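Long-range contacts in 361aa long hypothetical D-aminopeptidase (Pyrococcus horikoshii, PDB 2DRH), which is of uncertain function but probably acts as an aminopeptidase of the S58 peptidase family: residues A[51-56]-A[170-175]; A[30-35]-A[154-159]; A[10-15]-A[315-320]. One frame throughout, in Å; residues are numbered along the deposited sequence.

Contact 1: A[51-56]-A[170-175]; sequences GVTAIL and VGAGTG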
# COMPACT_ATOMS: atom_id res chain seq x y z
N GLY A 51 27.63 14.32 7.67
CA GLY A 51 28.17 14.25 6.32
C GLY A 51 27.14 13.91 5.27
O GLY A 51 25.94 13.91 5.54
N VAL A 52 27.62 13.60 4.07
CA VAL A 52 26.77 13.26 2.94
C VAL A 52 27.38 12.12 2.13
O VAL A 52 28.59 12.06 1.94
CB VAL A 52 26.60 14.48 2.01
CG1 VAL A 52 25.79 14.10 0.77
CG2 VAL A 52 25.92 15.62 2.75
N THR A 53 26.52 11.22 1.67
CA THR A 53 26.97 10.09 0.86
C THR A 53 26.09 10.05 -0.39
O THR A 53 24.86 10.10 -0.30
CB THR A 53 26.83 8.75 1.61
OG1 THR A 53 27.72 8.74 2.74
CG2 THR A 53 27.17 7.59 0.69
N ALA A 54 26.73 9.95 -1.55
CA ALA A 54 26.01 9.90 -2.81
C ALA A 54 26.19 8.56 -3.52
O ALA A 54 27.29 8.02 -3.58
CB ALA A 54 26.50 11.03 -3.71
N ILE A 55 25.09 8.02 -4.04
CA ILE A 55 25.14 6.76 -4.77
C ILE A 55 24.58 7.02 -6.17
O ILE A 55 23.44 7.46 -6.32
CB ILE A 55 24.28 5.64 -4.10
CG1 ILE A 55 24.76 5.38 -2.66
CG2 ILE A 55 24.41 4.34 -4.90
CD1 ILE A 55 23.99 6.16 -1.61
N LEU A 56 25.41 6.77 -7.18
CA LEU A 56 25.01 6.96 -8.57
C LEU A 56 24.67 5.61 -9.17
O LEU A 56 25.48 4.68 -9.11
CB LEU A 56 26.16 7.59 -9.36
CG LEU A 56 26.57 9.04 -9.07
CD1 LEU A 56 26.78 9.25 -7.58
CD2 LEU A 56 27.84 9.37 -9.85
N VAL A 170 32.10 7.64 7.83
CA VAL A 170 32.44 8.58 6.76
C VAL A 170 31.15 8.99 6.06
O VAL A 170 30.14 8.29 6.13
CB VAL A 170 33.40 7.91 5.74
CG1 VAL A 170 34.75 7.59 6.42
CG2 VAL A 170 32.78 6.62 5.20
N GLY A 171 31.18 10.14 5.38
CA GLY A 171 29.99 10.61 4.69
C GLY A 171 28.79 10.68 5.61
O GLY A 171 28.87 11.22 6.72
N ALA A 172 27.66 10.13 5.17
CA ALA A 172 26.45 10.15 5.98
C ALA A 172 26.61 9.30 7.24
O ALA A 172 25.90 9.49 8.22
CB ALA A 172 25.26 9.65 5.16
N GLY A 173 27.56 8.37 7.23
CA GLY A 173 27.76 7.52 8.39
C GLY A 173 28.59 8.16 9.50
O GLY A 173 28.60 7.67 10.63
N THR A 174 29.26 9.25 9.18
CA THR A 174 30.13 9.95 10.12
C THR A 174 29.72 9.92 11.60
O THR A 174 30.49 9.43 12.43
CB THR A 174 30.33 11.42 9.68
OG1 THR A 174 30.96 11.43 8.38
CG2 THR A 174 31.22 12.16 10.67
N GLY A 175 28.54 10.43 11.95
CA GLY A 175 28.15 10.44 13.35
C GLY A 175 27.06 9.48 13.80
O GLY A 175 26.39 9.75 14.81
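Segment 51-56 of strand 48-56 is touched at its first three residues by a tight loop, 170-175, whose backbone lies closest at the Gly51-Gly171 and Val52-Ala172 pairs, each with CA atoms 4.4 Å apart. The loop does not join as a further strand. Val170 to Gly173 make a type II' beta turn, with Gly171 at its first corner (phi 54°, psi -132°), closed by Gly173 N on Val170 O at 2.8 Å. Gly51, almost fully stretched and without a side chain, lets Gly171 O settle against it: Gly51 CA lies 3.1 Å from Gly171 O in a CA-H...O contact. In the four-stranded mixed sheet, strand 48-56 is an inner strand between 28-36 and 96-100; Val52 and Ala54 face helix 151-160, whereas the Thr53 CB points toward the loop. With Thr53 CG2 anti to the backbone N, OG1 sits beside that N (chi1 -65°) and accepts the nearly straight bond from Ala172 N, 2.8 Å to Thr53 OG1. The same hydroxyl is hydrogen-bonded to His31 ND1, so this buried oxygen is gripped from two sides. Ala172 CB lies alongside it, 3.6 Å from Thr53 OG1. Within the loop, Thr174 OG1 reaches back to Gly171 O at 2.7 Å, in the carbonyl plane and on a lone pair; the Thr174 N-H shares that acceptor.

Contact 2: A[30-35]-A[154-159]; sequences GHVTLI and VVEAIK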
# COMPACT_ATOMS: atom_id res chain seq x y z
N GLY A 30 30.31 8.16 -3.40
CA GLY A 30 31.17 9.26 -2.99
C GLY A 30 30.78 9.77 -1.61
O GLY A 30 29.60 9.74 -1.26
N HIS A 31 31.77 10.23 -0.85
CA HIS A 31 31.54 10.73 0.51
C HIS A 31 32.08 12.14 0.76
O HIS A 31 33.01 12.60 0.10
CB HIS A 31 32.23 9.85 1.56
CG HIS A 31 31.76 8.43 1.60
ND1 HIS A 31 30.44 8.08 1.78
CD2 HIS A 31 32.46 7.27 1.58
CE1 HIS A 31 30.35 6.77 1.89
NE2 HIS A 31 31.56 6.25 1.78
N VAL A 32 31.50 12.78 1.77
CA VAL A 32 31.93 14.09 2.24
C VAL A 32 31.74 13.94 3.75
O VAL A 32 30.62 13.72 4.23
CB VAL A 32 31.07 15.24 1.69
CG1 VAL A 32 31.34 16.53 2.48
CG2 VAL A 32 31.41 15.46 0.22
N THR A 33 32.85 14.02 4.48
CA THR A 33 32.85 13.84 5.93
C THR A 33 33.08 15.15 6.66
O THR A 33 33.99 15.90 6.33
CB THR A 33 33.95 12.83 6.34
OG1 THR A 33 33.77 11.61 5.61
CG2 THR A 33 33.87 12.52 7.84
N LEU A 34 32.24 15.42 7.66
CA LEU A 34 32.32 16.66 8.43
C LEU A 34 32.54 16.42 9.91
O LEU A 34 31.62 16.02 10.63
CB LEU A 34 31.05 17.48 8.23
CG LEU A 34 30.75 17.75 6.76
CD1 LEU A 34 29.38 18.39 6.61
CD2 LEU A 34 31.87 18.64 6.19
N ILE A 35 33.76 16.66 10.36
CA ILE A 35 34.14 16.48 11.75
C ILE A 35 34.83 17.74 12.24
O ILE A 35 35.82 18.19 11.65
CB ILE A 35 35.08 15.27 11.91
CG1 ILE A 35 34.41 14.02 11.33
CG2 ILE A 35 35.45 15.08 13.39
CD1 ILE A 35 35.18 12.73 11.56
N VAL A 154 26.83 18.33 -1.20
CA VAL A 154 26.08 17.37 -1.99
C VAL A 154 26.66 17.24 -3.39
O VAL A 154 26.80 16.14 -3.91
CB VAL A 154 24.60 17.78 -2.10
CG1 VAL A 154 23.84 16.74 -2.93
CG2 VAL A 154 23.99 17.90 -0.71
N VAL A 155 27.00 18.37 -4.00
CA VAL A 155 27.58 18.35 -5.33
C VAL A 155 28.95 17.68 -5.29
O VAL A 155 29.31 16.91 -6.18
CB VAL A 155 27.74 19.79 -5.90
CG1 VAL A 155 28.42 19.74 -7.27
CG2 VAL A 155 26.36 20.46 -6.02
N GLU A 156 29.71 17.96 -4.23
CA GLU A 156 31.04 17.39 -4.06
C GLU A 156 30.96 15.87 -3.90
O GLU A 156 31.73 15.13 -4.53
CB GLU A 156 31.73 18.01 -2.83
CG GLU A 156 33.16 17.56 -2.57
CD GLU A 156 34.09 17.76 -3.77
OE1 GLU A 156 34.06 18.85 -4.38
OE2 GLU A 156 34.87 16.84 -4.09
N ALA A 157 30.04 15.41 -3.06
CA ALA A 157 29.88 13.97 -2.83
C ALA A 157 29.59 13.26 -4.15
O ALA A 157 30.08 12.16 -4.39
CB ALA A 157 28.75 13.71 -1.83
N ILE A 158 28.79 13.91 -5.01
CA ILE A 158 28.45 13.32 -6.30
C ILE A 158 29.65 13.26 -7.23
O ILE A 158 29.83 12.30 -7.96
CB ILE A 158 27.32 14.13 -6.98
CG1 ILE A 158 26.07 14.13 -6.09
CG2 ILE A 158 27.01 13.53 -8.36
CD1 ILE A 158 24.93 14.96 -6.63
N LYS A 159 30.49 14.29 -7.20
CA LYS A 159 31.67 14.32 -8.06
C LYS A 159 32.84 13.48 -7.55
O LYS A 159 33.80 13.24 -8.27
CB LYS A 159 32.10 15.78 -8.30
CG LYS A 159 31.06 16.56 -9.11
CD LYS A 159 31.42 18.02 -9.29
CE LYS A 159 30.40 18.72 -10.17
NZ LYS A 159 30.71 20.17 -10.36
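This is a small, buried helix-on-strand contact, in which helix 151-160 lies across strand 28-36 at the margin of the four-stranded sheet; within this chain that strand is the outermost on its side. The two short axes come within 6.2 Å, and their directions run 140° apart, so the helix runs roughly antiparallel to the strand, though well off its line. Small residues permit so close an approach. Gly30 has no side chain, and its CA meets Ala157 O at 3.4 Å in a CA-H...O contact; Ala157 brings in only a methyl group. Val32, whose CB points toward the helix, carries the apolar part of the contact. Its CG1 is anti to the backbone N (chi1 166°), which turns CG2 at the helix backbone, 3.6 Å from Ala157 N, while the same Val32 CG2 lies 3.8 Å from Ala157 CB. The stem of Glu156 flanks this methyl from the preceding helical position: Glu156 CG is 3.9 Å from Val32 CG2. A bend at chi2 (55°) lets the Glu156 carboxylate fold away to a salt bridge with Arg160, which also donates to His31 O and rests on Val32, tying helix to strand just beyond the apolar patch. Ala157 also touches Val52 and Ala54 of the neighbouring strand 48-56, and thus rests on two strands at once. A helix laid on a sheet through Gly, Ala and Val is consistent with the helical layer of the alpha-beta-beta-alpha sandwich known for the DmpA family.

Contact 3: A[10-15]-A[315-320]; sequences IGVFKP and TAEAVE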
# COMPACT_ATOMS: atom_id res chain seq x y z
N ILE A 10 28.97 -15.34 6.14
CA ILE A 10 27.56 -14.99 6.16
C ILE A 10 26.96 -15.37 4.82
O ILE A 10 27.41 -14.90 3.78
CB ILE A 10 27.36 -13.48 6.41
CG1 ILE A 10 27.73 -13.15 7.86
CG2 ILE A 10 25.91 -13.08 6.14
CD1 ILE A 10 27.65 -11.68 8.19
N GLY A 11 25.94 -16.22 4.86
CA GLY A 11 25.30 -16.66 3.63
C GLY A 11 26.05 -17.79 2.95
O GLY A 11 27.01 -18.33 3.50
N VAL A 12 25.61 -18.15 1.75
CA VAL A 12 26.22 -19.23 0.99
C VAL A 12 26.69 -18.78 -0.39
O VAL A 12 27.34 -19.54 -1.11
CB VAL A 12 25.23 -20.40 0.81
CG1 VAL A 12 24.76 -20.90 2.16
CG2 VAL A 12 24.05 -19.94 -0.03
N PHE A 13 26.35 -17.55 -0.77
CA PHE A 13 26.77 -17.05 -2.07
C PHE A 13 28.12 -16.38 -1.93
O PHE A 13 28.46 -15.86 -0.87
CB PHE A 13 25.74 -16.05 -2.62
CG PHE A 13 24.45 -16.68 -3.05
CD1 PHE A 13 24.43 -17.62 -4.07
CD2 PHE A 13 23.25 -16.34 -2.43
CE1 PHE A 13 23.23 -18.21 -4.48
CE2 PHE A 13 22.05 -16.93 -2.82
CZ PHE A 13 22.04 -17.86 -3.85
N LYS A 14 28.90 -16.40 -3.00
CA LYS A 14 30.21 -15.78 -2.97
C LYS A 14 30.08 -14.29 -3.24
O LYS A 14 29.21 -13.86 -4.00
CB LYS A 14 31.13 -16.41 -4.02
CG LYS A 14 30.64 -16.29 -5.45
CD LYS A 14 31.66 -16.89 -6.43
CE LYS A 14 31.24 -16.69 -7.88
NZ LYS A 14 29.98 -17.43 -8.22
N PRO A 15 30.92 -13.48 -2.59
CA PRO A 15 30.87 -12.03 -2.79
C PRO A 15 31.50 -11.62 -4.12
O PRO A 15 32.12 -12.45 -4.81
CB PRO A 15 31.64 -11.50 -1.59
CG PRO A 15 32.69 -12.56 -1.40
CD PRO A 15 31.88 -13.84 -1.54
N THR A 315 20.17 -10.86 -1.61
CA THR A 315 19.87 -9.54 -1.08
C THR A 315 19.98 -9.56 0.44
O THR A 315 20.69 -8.75 1.03
CB THR A 315 18.44 -9.10 -1.47
OG1 THR A 315 18.34 -9.01 -2.90
CG2 THR A 315 18.09 -7.73 -0.85
N ALA A 316 19.28 -10.50 1.07
CA ALA A 316 19.31 -10.64 2.52
C ALA A 316 20.75 -10.82 2.98
O ALA A 316 21.17 -10.25 3.99
CB ALA A 316 18.46 -11.83 2.96
N GLU A 317 21.51 -11.62 2.24
CA GLU A 317 22.91 -11.85 2.59
C GLU A 317 23.75 -10.59 2.52
O GLU A 317 24.45 -10.24 3.47
CB GLU A 317 23.53 -12.91 1.68
CG GLU A 317 23.42 -14.32 2.19
CD GLU A 317 23.98 -15.33 1.20
OE1 GLU A 317 25.10 -15.11 0.68
OE2 GLU A 317 23.31 -16.34 0.95
N ALA A 318 23.68 -9.90 1.39
CA ALA A 318 24.44 -8.67 1.20
C ALA A 318 24.12 -7.66 2.30
O ALA A 318 25.01 -7.00 2.82
CB ALA A 318 24.12 -8.07 -0.16
N VAL A 319 22.84 -7.54 2.66
CA VAL A 319 22.44 -6.60 3.70
C VAL A 319 23.01 -7.01 5.06
O VAL A 319 23.58 -6.19 5.76
CB VAL A 319 20.90 -6.48 3.81
CG1 VAL A 319 20.51 -5.72 5.10
CG2 VAL A 319 20.36 -5.75 2.59
N GLU A 320 22.86 -8.28 5.42
CA GLU A 320 23.37 -8.74 6.72
C GLU A 320 24.86 -8.46 6.87
O GLU A 320 25.28 -7.91 7.90
CB GLU A 320 23.10 -10.23 6.92
CG GLU A 320 23.49 -10.74 8.32
CD GLU A 320 23.18 -12.22 8.54
OE1 GLU A 320 22.27 -12.76 7.87
OE2 GLU A 320 23.84 -12.83 9.41
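The Glu317 carboxylate grips two successive backbone N-H groups of the loop 10-15. Val12 N donates to Glu317 OE2 at 3.0 Å, meeting that oxygen from above the carboxylate plane, 55° out of it. Phe13 N donates to Glu317 OE1 at 3.1 Å, where the syn lone pair is used, and this bond is somewhat bent. The acid reaches the loop because its chain is extended beyond CG, although chi1 at -91° is swung away from a staggered position. The Phe13 ring lies beside the same carboxylate, its plane only 23° from that of the acid, with Phe13 CD2 3.4 Å from Glu317 OE2. Gly11, at a positive phi, carries the chain past the acid without a side chain. Ile10 turns CG2, anti to its backbone N, onto the end of Glu320, about one helical turn after Glu317: Ile10 CG2 is 3.7 Å from Glu320 CD, and the two chains cross obliquely. In the second shell, Arg190 of strand 184-193 forms a salt bridge through NE with Glu317 OE1 and hydrogen-bonds through NH2 to Ile10 O, so one guanidinium fixes both the acid and the loop; its charge would probably favour an ionised Glu317. Glu320 OE1 in turn forms a salt bridge with Arg268 NE. The Phe13 ring also touches Pro310, Lys313 and Ala314 of the same helix and Val192 of strand 184-193. The result is an N-terminal segment pinned, ahead of the first strand of the chain, onto helix 309-328, which packs with helix 252-268 and touches strand 198-207 of the larger sheet through Thr315 on Val201 and Ala318 on Ala203, consistent with the outer helical layer of the DmpA-type alpha-beta-beta-alpha sandwich.

Contacts 1 and 2 are neighbours, their centres 7 Å apart, and belong to one four-stranded sheet. Strands 28-36 and 48-56 pair side by side, with Ala54 N 2.9 Å from Gly30 O; loop 170-175 approaches one face and helix 151-160 the other. Thr174 OG1 packs 3.2 Å from Thr33 CG2. Along the chain their segments alternate, so the two contacts cross in sequence. Contact 3 stands apart: its centre is about 23 Å from that of contact 1 and about 28 Å from that of contact 2, on the opposite side of the chain's centre from contact 2. Joining residues 10-15 to 315-320, it brackets the sequence that holds the other two.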